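Side-chain contacts in putative peptide ABC-transport system periplasmic peptide-binding protein (Campylobacter jejuni, PDB 4OEV), which binds nickel(II) outside the cytoplasm, here together with oxalate, and probably hands it on to an ABC-type importer: residues A[317-320]-A[324-327]; A[393-396]-A[401-404]; A[396-401]-A[442-447]. All coordinates share one frame; numbering follows the deposited sequence.

Contact 1: A[317-320]-A[324-327]; sequences KKNK and FEKD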
# COMPACT_ATOMS: atom_id res chain seq x y z
N LYS A 317 -3.89 38.70 -1.90
CA LYS A 317 -3.08 39.84 -1.44
C LYS A 317 -2.89 39.71 0.06
O LYS A 317 -3.84 39.39 0.75
CB LYS A 317 -3.78 41.17 -1.79
CG LYS A 317 -3.09 42.42 -1.18
CD LYS A 317 -3.89 43.71 -1.53
CE LYS A 317 -3.64 44.83 -0.50
NZ LYS A 317 -4.06 44.46 0.90
N LYS A 318 -1.67 39.89 0.56
CA LYS A 318 -1.43 39.86 2.01
C LYS A 318 -2.21 40.94 2.74
O LYS A 318 -2.13 42.11 2.40
CB LYS A 318 0.07 39.99 2.31
CG LYS A 318 0.82 38.66 2.20
CD LYS A 318 2.19 38.73 2.83
CE LYS A 318 3.03 37.51 2.51
NZ LYS A 318 4.17 37.43 3.50
N ASN A 319 -3.02 40.55 3.72
CA ASN A 319 -3.78 41.58 4.41
C ASN A 319 -2.90 42.22 5.51
O ASN A 319 -1.70 41.96 5.55
CB ASN A 319 -5.10 41.02 4.98
CG ASN A 319 -4.89 39.89 5.95
OD1 ASN A 319 -3.81 39.73 6.53
ND2 ASN A 319 -5.92 39.04 6.10
N LYS A 320 -3.50 43.02 6.39
CA LYS A 320 -2.77 43.71 7.44
C LYS A 320 -2.09 42.74 8.42
O LYS A 320 -1.15 43.15 9.13
CB LYS A 320 -3.70 44.64 8.19
CG LYS A 320 -4.19 45.76 7.31
CD LYS A 320 -4.53 47.03 8.08
CE LYS A 320 -5.08 48.09 7.11
NZ LYS A 320 -5.21 49.49 7.66
N PHE A 324 -2.48 35.98 3.19
CA PHE A 324 -3.04 36.12 1.87
C PHE A 324 -4.56 36.02 1.92
O PHE A 324 -5.14 35.14 2.58
CB PHE A 324 -2.46 35.05 0.92
CG PHE A 324 -1.19 35.48 0.26
CD1 PHE A 324 -1.20 36.50 -0.68
CD2 PHE A 324 0.02 34.89 0.59
CE1 PHE A 324 -0.03 36.90 -1.29
CE2 PHE A 324 1.21 35.30 -0.01
CZ PHE A 324 1.18 36.29 -0.94
N GLU A 325 -5.18 36.91 1.16
CA GLU A 325 -6.62 37.09 1.21
C GLU A 325 -7.12 37.39 -0.20
O GLU A 325 -6.47 38.13 -0.97
CB GLU A 325 -6.93 38.26 2.16
CG GLU A 325 -8.39 38.42 2.57
CD GLU A 325 -8.59 39.63 3.47
OE1 GLU A 325 -9.17 40.61 2.98
OE2 GLU A 325 -8.18 39.59 4.66
N LYS A 326 -8.30 36.88 -0.51
CA LYS A 326 -8.95 37.22 -1.77
C LYS A 326 -10.44 37.36 -1.56
O LYS A 326 -11.08 36.47 -0.98
CB LYS A 326 -8.65 36.17 -2.84
CG LYS A 326 -9.46 36.41 -4.13
CD LYS A 326 -8.81 35.76 -5.30
CE LYS A 326 -9.11 34.34 -5.37
NZ LYS A 326 -8.70 33.84 -6.72
N ASP A 327 -10.98 38.48 -2.03
CA ASP A 327 -12.41 38.74 -1.94
C ASP A 327 -12.93 38.56 -0.51
O ASP A 327 -13.94 37.88 -0.29
CB ASP A 327 -13.15 37.80 -2.91
CG ASP A 327 -12.84 38.12 -4.37
OD1 ASP A 327 -12.66 39.33 -4.68
OD2 ASP A 327 -12.76 37.17 -5.20
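Lys-318 lays the aliphatic part of its side chain over the ring of Phe-324, and this pair is the tightly packed half of a small antiparallel beta hairpin made by strands 317-318 and 324-326. CG of Lys-318 stands 3.8 Å from the centroid of the Phe-324 ring, almost on the ring normal, in a CH-pi contact. The first torsion of Lys-318 sets CG beside its backbone N (chi1 -83°), and the extended chain then carries CE to within 3.8 Å of Phe-324 CE2. The two residues form a non-hydrogen-bonded pair with their CA atoms 4.1 Å apart, which brings stem and ring together on one face of the sheet. Next to them, Lys-317 and Glu-325 make the hydrogen-bonded pair: Lys-317 N to Glu-325 O and Glu-325 N to Lys-317 O are each 2.8 Å.

The other face, carrying Lys-317 and Glu-325, is looser and nearer to solvent. Lys-317 NZ stays 6.7 Å from Glu-325 OE1, so these opposite charges form no salt bridge. Glu-325 instead accepts a hydrogen bond from the turn: Asn-319 ND2 reaches Glu-325 OE2 at 2.7 Å in a nearly straight bond, 174° at the hydrogen. The acceptor lies in the amide plane, while the donor meets OE2 on its anti side, somewhat out of the carboxylate plane; the two planes are 72° apart. Asn-319 OD1 accepts from the backbone N of Asp-321 and of Asn-323, so the amide is held at both ends and its rotation is fixed within the turn.

Strand 317-318 is an outermost strand of a four-stranded mixed sheet, and 324-326 pairs on its far side with strand 329-338. Phe-324 packs on Leu-311 and Val-312 of helix 304-313, whose Glu-308 forms a salt bridge with Lys-318 NZ.

Contact 2: A[393-396]-A[401-404]; sequences HTFR and SQDS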
# COMPACT_ATOMS: atom_id res chain seq x y z
N HIS A 393 -0.23 0.92 -7.22
CA HIS A 393 -0.65 2.07 -6.40
C HIS A 393 -0.73 3.34 -7.25
O HIS A 393 -0.58 4.45 -6.77
CB HIS A 393 0.27 2.24 -5.19
CG HIS A 393 0.03 1.21 -4.12
ND1 HIS A 393 0.25 1.44 -2.78
CD2 HIS A 393 -0.48 -0.05 -4.21
CE1 HIS A 393 -0.06 0.35 -2.10
NE2 HIS A 393 -0.53 -0.56 -2.93
N THR A 394 -1.00 3.21 -8.54
CA THR A 394 -1.20 4.44 -9.27
C THR A 394 -2.57 4.49 -9.86
O THR A 394 -3.24 5.53 -9.77
CB THR A 394 -0.15 4.69 -10.42
OG1 THR A 394 -0.14 3.57 -11.31
CG2 THR A 394 1.27 4.91 -9.89
N PHE A 395 -3.05 3.37 -10.43
CA PHE A 395 -4.36 3.42 -11.04
C PHE A 395 -5.49 3.73 -10.02
O PHE A 395 -6.30 4.69 -10.22
CB PHE A 395 -4.65 2.11 -11.80
CG PHE A 395 -5.84 2.22 -12.77
CD1 PHE A 395 -5.64 2.71 -14.04
CD2 PHE A 395 -7.13 1.86 -12.37
CE1 PHE A 395 -6.75 2.81 -14.96
CE2 PHE A 395 -8.25 1.98 -13.26
CZ PHE A 395 -8.05 2.45 -14.55
N ARG A 396 -5.56 3.01 -8.91
CA ARG A 396 -6.67 3.27 -7.97
C ARG A 396 -6.47 4.60 -7.26
O ARG A 396 -7.41 5.08 -6.60
CB ARG A 396 -6.77 2.17 -6.90
CG ARG A 396 -7.44 0.89 -7.47
CD ARG A 396 -7.25 -0.33 -6.55
NE ARG A 396 -5.87 -0.81 -6.65
CZ ARG A 396 -5.41 -1.92 -6.06
NH1 ARG A 396 -4.15 -2.28 -6.25
NH2 ARG A 396 -6.19 -2.66 -5.29
N SER A 401 -11.73 7.58 -12.64
CA SER A 401 -12.83 6.69 -12.29
C SER A 401 -12.69 6.09 -10.88
O SER A 401 -13.59 5.38 -10.38
CB SER A 401 -12.99 5.54 -13.31
OG SER A 401 -11.86 4.66 -13.29
N GLN A 402 -11.57 6.36 -10.25
CA GLN A 402 -11.24 5.79 -8.95
C GLN A 402 -11.40 6.82 -7.84
O GLN A 402 -11.03 6.57 -6.69
CB GLN A 402 -9.81 5.25 -9.02
CG GLN A 402 -9.66 4.30 -10.17
CD GLN A 402 -10.43 3.03 -9.94
OE1 GLN A 402 -10.25 2.40 -8.92
NE2 GLN A 402 -11.32 2.63 -10.92
N ASP A 403 -11.96 7.98 -8.21
CA ASP A 403 -12.46 8.93 -7.26
C ASP A 403 -13.39 8.24 -6.28
O ASP A 403 -14.36 7.58 -6.69
CB ASP A 403 -13.19 10.06 -8.03
CG ASP A 403 -13.60 11.24 -7.14
OD1 ASP A 403 -13.90 11.07 -5.92
OD2 ASP A 403 -13.65 12.37 -7.70
N SER A 404 -13.08 8.34 -4.99
CA SER A 404 -13.81 7.55 -3.98
C SER A 404 -15.19 8.07 -3.66
O SER A 404 -15.94 7.39 -2.92
CB SER A 404 -12.98 7.42 -2.71
OG SER A 404 -12.75 8.66 -2.05
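Gln-402 folds its side chain back against Phe-395 and Arg-396, so that a single residue of the 3-10 segment carries nearly all of its side of this contact with the short helix 395-398. No hydrogen bond crosses between the two segments; the chain closes on itself through van der Waals packing alone.

Contacts with the backbone come first. The methylene carbons of Gln-402 press on helix carbonyls, CB lying 3.4 Å from Arg-396 O and CG 3.4 Å from Phe-395 O. The glutamine stem thus packs against two consecutive carbonyl oxygens of the short helix.

Packing between side chains follows from the bend in the glutamine. A turn at its second torsion (chi2 -68°) brings the amide back toward the two helix side chains, so that its oxygen and nitrogen meet different neighbours. OE1 of Gln-402 rests 3.5 Å from Arg-396 CG, on the aliphatic part of the arginine, while NE2 approaches CE2 of Phe-395 at 3.9 Å. Ring and amide planes are 42° apart, an oblique meeting without stacking.

Hydrogen bonding serves to hold the amide in place. Gln-402 NE2 donates to Ser-401 OG at 3.2 Å, nearly straight at 169°, and the hydroxyl oxygen lies close to the amide plane. That bond limits how the group can turn. The charged end of Arg-396 points to other partners: its NH2 bonds to Ser-99 O and its NH1 to Phe-392 O.

All three touching residues are buried, and Val-102 of helix 101-104 lies against each of their side chains. Phe-395 also packs on Gln-426 of helix 419-429. Backbone hydrogen bonds join Arg-396 to Trp-411 and Gln-402 to Asn-412, so the chain leading into helix 419-429 runs alongside both segments.

Contact 3: A[396-401]-A[442-447]; sequences RVFESS and KDFIDA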
# COMPACT_ATOMS: atom_id res chain seq x y z
N ARG A 396 -5.56 3.01 -8.91
CA ARG A 396 -6.67 3.27 -7.97
C ARG A 396 -6.47 4.60 -7.26
O ARG A 396 -7.41 5.08 -6.60
CB ARG A 396 -6.77 2.17 -6.90
CG ARG A 396 -7.44 0.89 -7.47
CD ARG A 396 -7.25 -0.33 -6.55
NE ARG A 396 -5.87 -0.81 -6.65
CZ ARG A 396 -5.41 -1.92 -6.06
NH1 ARG A 396 -4.15 -2.28 -6.25
NH2 ARG A 396 -6.19 -2.66 -5.29
N VAL A 397 -5.26 5.15 -7.35
CA VAL A 397 -4.96 6.38 -6.54
C VAL A 397 -5.21 7.71 -7.29
O VAL A 397 -5.71 8.68 -6.68
CB VAL A 397 -3.51 6.33 -6.03
CG1 VAL A 397 -3.04 7.70 -5.33
CG2 VAL A 397 -3.33 5.21 -5.06
N PHE A 398 -4.87 7.75 -8.58
CA PHE A 398 -4.86 9.00 -9.39
C PHE A 398 -5.89 9.01 -10.49
O PHE A 398 -6.24 10.07 -11.00
CB PHE A 398 -3.48 9.19 -10.03
CG PHE A 398 -2.34 9.30 -9.00
CD1 PHE A 398 -2.24 10.42 -8.20
CD2 PHE A 398 -1.43 8.26 -8.83
CE1 PHE A 398 -1.22 10.52 -7.23
CE2 PHE A 398 -0.43 8.34 -7.87
CZ PHE A 398 -0.31 9.48 -7.07
N GLU A 399 -6.33 7.83 -10.94
CA GLU A 399 -7.20 7.86 -12.09
C GLU A 399 -8.61 8.32 -11.76
O GLU A 399 -9.18 8.03 -10.67
CB GLU A 399 -7.18 6.45 -12.75
CG GLU A 399 -7.21 6.44 -14.28
CD GLU A 399 -8.62 6.23 -14.73
OE1 GLU A 399 -8.87 6.28 -15.95
OE2 GLU A 399 -9.48 5.95 -13.85
N SER A 400 -9.22 9.05 -12.72
CA SER A 400 -10.51 9.70 -12.46
C SER A 400 -11.62 8.78 -12.02
O SER A 400 -12.41 9.14 -11.16
CB SER A 400 -11.06 10.41 -13.73
OG SER A 400 -10.44 11.67 -13.86
N SER A 401 -11.73 7.58 -12.64
CA SER A 401 -12.83 6.69 -12.29
C SER A 401 -12.69 6.09 -10.88
O SER A 401 -13.59 5.38 -10.38
CB SER A 401 -12.99 5.54 -13.31
OG SER A 401 -11.86 4.66 -13.29
N LYS A 442 6.45 7.98 -18.07
CA LYS A 442 7.03 9.33 -18.09
C LYS A 442 5.96 10.40 -18.33
O LYS A 442 5.93 11.42 -17.63
CB LYS A 442 8.14 9.43 -19.15
CG LYS A 442 8.77 10.81 -19.24
CD LYS A 442 9.57 10.96 -20.52
CE LYS A 442 10.54 12.13 -20.48
NZ LYS A 442 9.86 13.47 -20.65
N ASP A 443 5.03 10.16 -19.26
CA ASP A 443 3.90 11.07 -19.48
C ASP A 443 3.10 11.28 -18.18
O ASP A 443 2.74 12.40 -17.80
CB ASP A 443 2.96 10.53 -20.57
CG ASP A 443 3.57 10.59 -21.96
OD1 ASP A 443 4.50 11.39 -22.16
OD2 ASP A 443 3.13 9.83 -22.85
N PHE A 444 2.85 10.18 -17.49
CA PHE A 444 2.15 10.22 -16.24
C PHE A 444 2.87 11.12 -15.19
O PHE A 444 2.25 12.02 -14.57
CB PHE A 444 2.00 8.78 -15.74
CG PHE A 444 1.63 8.67 -14.27
CD1 PHE A 444 0.44 9.17 -13.82
CD2 PHE A 444 2.48 8.06 -13.36
CE1 PHE A 444 0.07 9.08 -12.49
CE2 PHE A 444 2.13 7.96 -12.03
CZ PHE A 444 0.93 8.48 -11.59
N ILE A 445 4.16 10.86 -14.99
CA ILE A 445 5.02 11.61 -14.08
C ILE A 445 5.05 13.11 -14.45
O ILE A 445 4.95 14.00 -13.59
CB ILE A 445 6.47 11.04 -14.12
CG1 ILE A 445 6.50 9.64 -13.47
CG2 ILE A 445 7.46 11.94 -13.40
CD1 ILE A 445 7.79 8.89 -13.69
N ASP A 446 5.18 13.40 -15.75
CA ASP A 446 5.21 14.77 -16.22
C ASP A 446 3.87 15.44 -16.01
O ASP A 446 3.84 16.62 -15.66
CB ASP A 446 5.58 14.85 -17.70
CG ASP A 446 7.01 14.48 -17.98
OD1 ASP A 446 7.88 14.60 -17.09
OD2 ASP A 446 7.26 14.06 -19.12
N ALA A 447 2.79 14.71 -16.24
CA ALA A 447 1.43 15.25 -16.02
C ALA A 447 1.17 15.57 -14.56
O ALA A 447 0.47 16.54 -14.25
CB ALA A 447 0.35 14.28 -16.50
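The one-turn helix 395-398 packs on the long helix 434-450 through a pair of buried phenylalanines, Phe-398 and Phe-444. Their CA atoms are 9.9 Å apart, and the rings alone span the gap. Phe-444 reaches across with CG anti to its own backbone N (chi1 164°), while Phe-398 leaves its backbone already directed toward the long helix. CZ of Phe-444 comes to 3.6 Å from CD2 of Phe-398. The phenylalanine of the short helix thus meets the edge of the Phe-444 ring near its plane, yet the planes are 59° apart and the centroids 5.6 Å, an oblique aromatic pair. Val-397 adds to the packing from its own segment, its CG1 lying 3.6 Å above the centre of one face of the Phe-398 ring.

Each segment is tied internally by charged side chains. Where the chain leaves the helix, Glu-399 OE2 accepts two bonds from Ser-401, from OG at 2.8 Å and from the backbone N at 3.0 Å; the hydroxyl is received on the syn lone pair of OE2, whereas the N-H comes from above the carboxylate plane. The other carboxylate oxygen, Glu-399 OE1, accepts from Gln-426 NE2. On helix 434-450, Lys-442 NZ and Asp-446 OD2 form a salt bridge of 3.1 Å, one turn apart.

Helix 419-429 lies beside this aromatic pair: Phe-444 packs on its Ala-424 and Leu-425, and Ala-447 on its Val-421. The Phe-398 ring also meets that of Phe-454, at the start of strand 454-467.

In the fold
Contact 1 is a surface hairpin at the far end of the molecule, its centre about 40 Å from that of the chain, whereas contacts 2 and 3 are buried, at about 13 and 17 Å. The latter two share helix 395-398 and residues Arg-396 and Ser-401, and they touch each other, Thr-394 CG2 packing 3.8 Å from Phe-444 CE2. Contact 1 comes no nearer to either than about 21 Å between nearest atoms. Chemistry follows place: paired backbones, a lysine stem over a ring and an amide-carboxylate bond at the surface; van der Waals packing of a glutamine, then of two phenylalanine rings, in the interior.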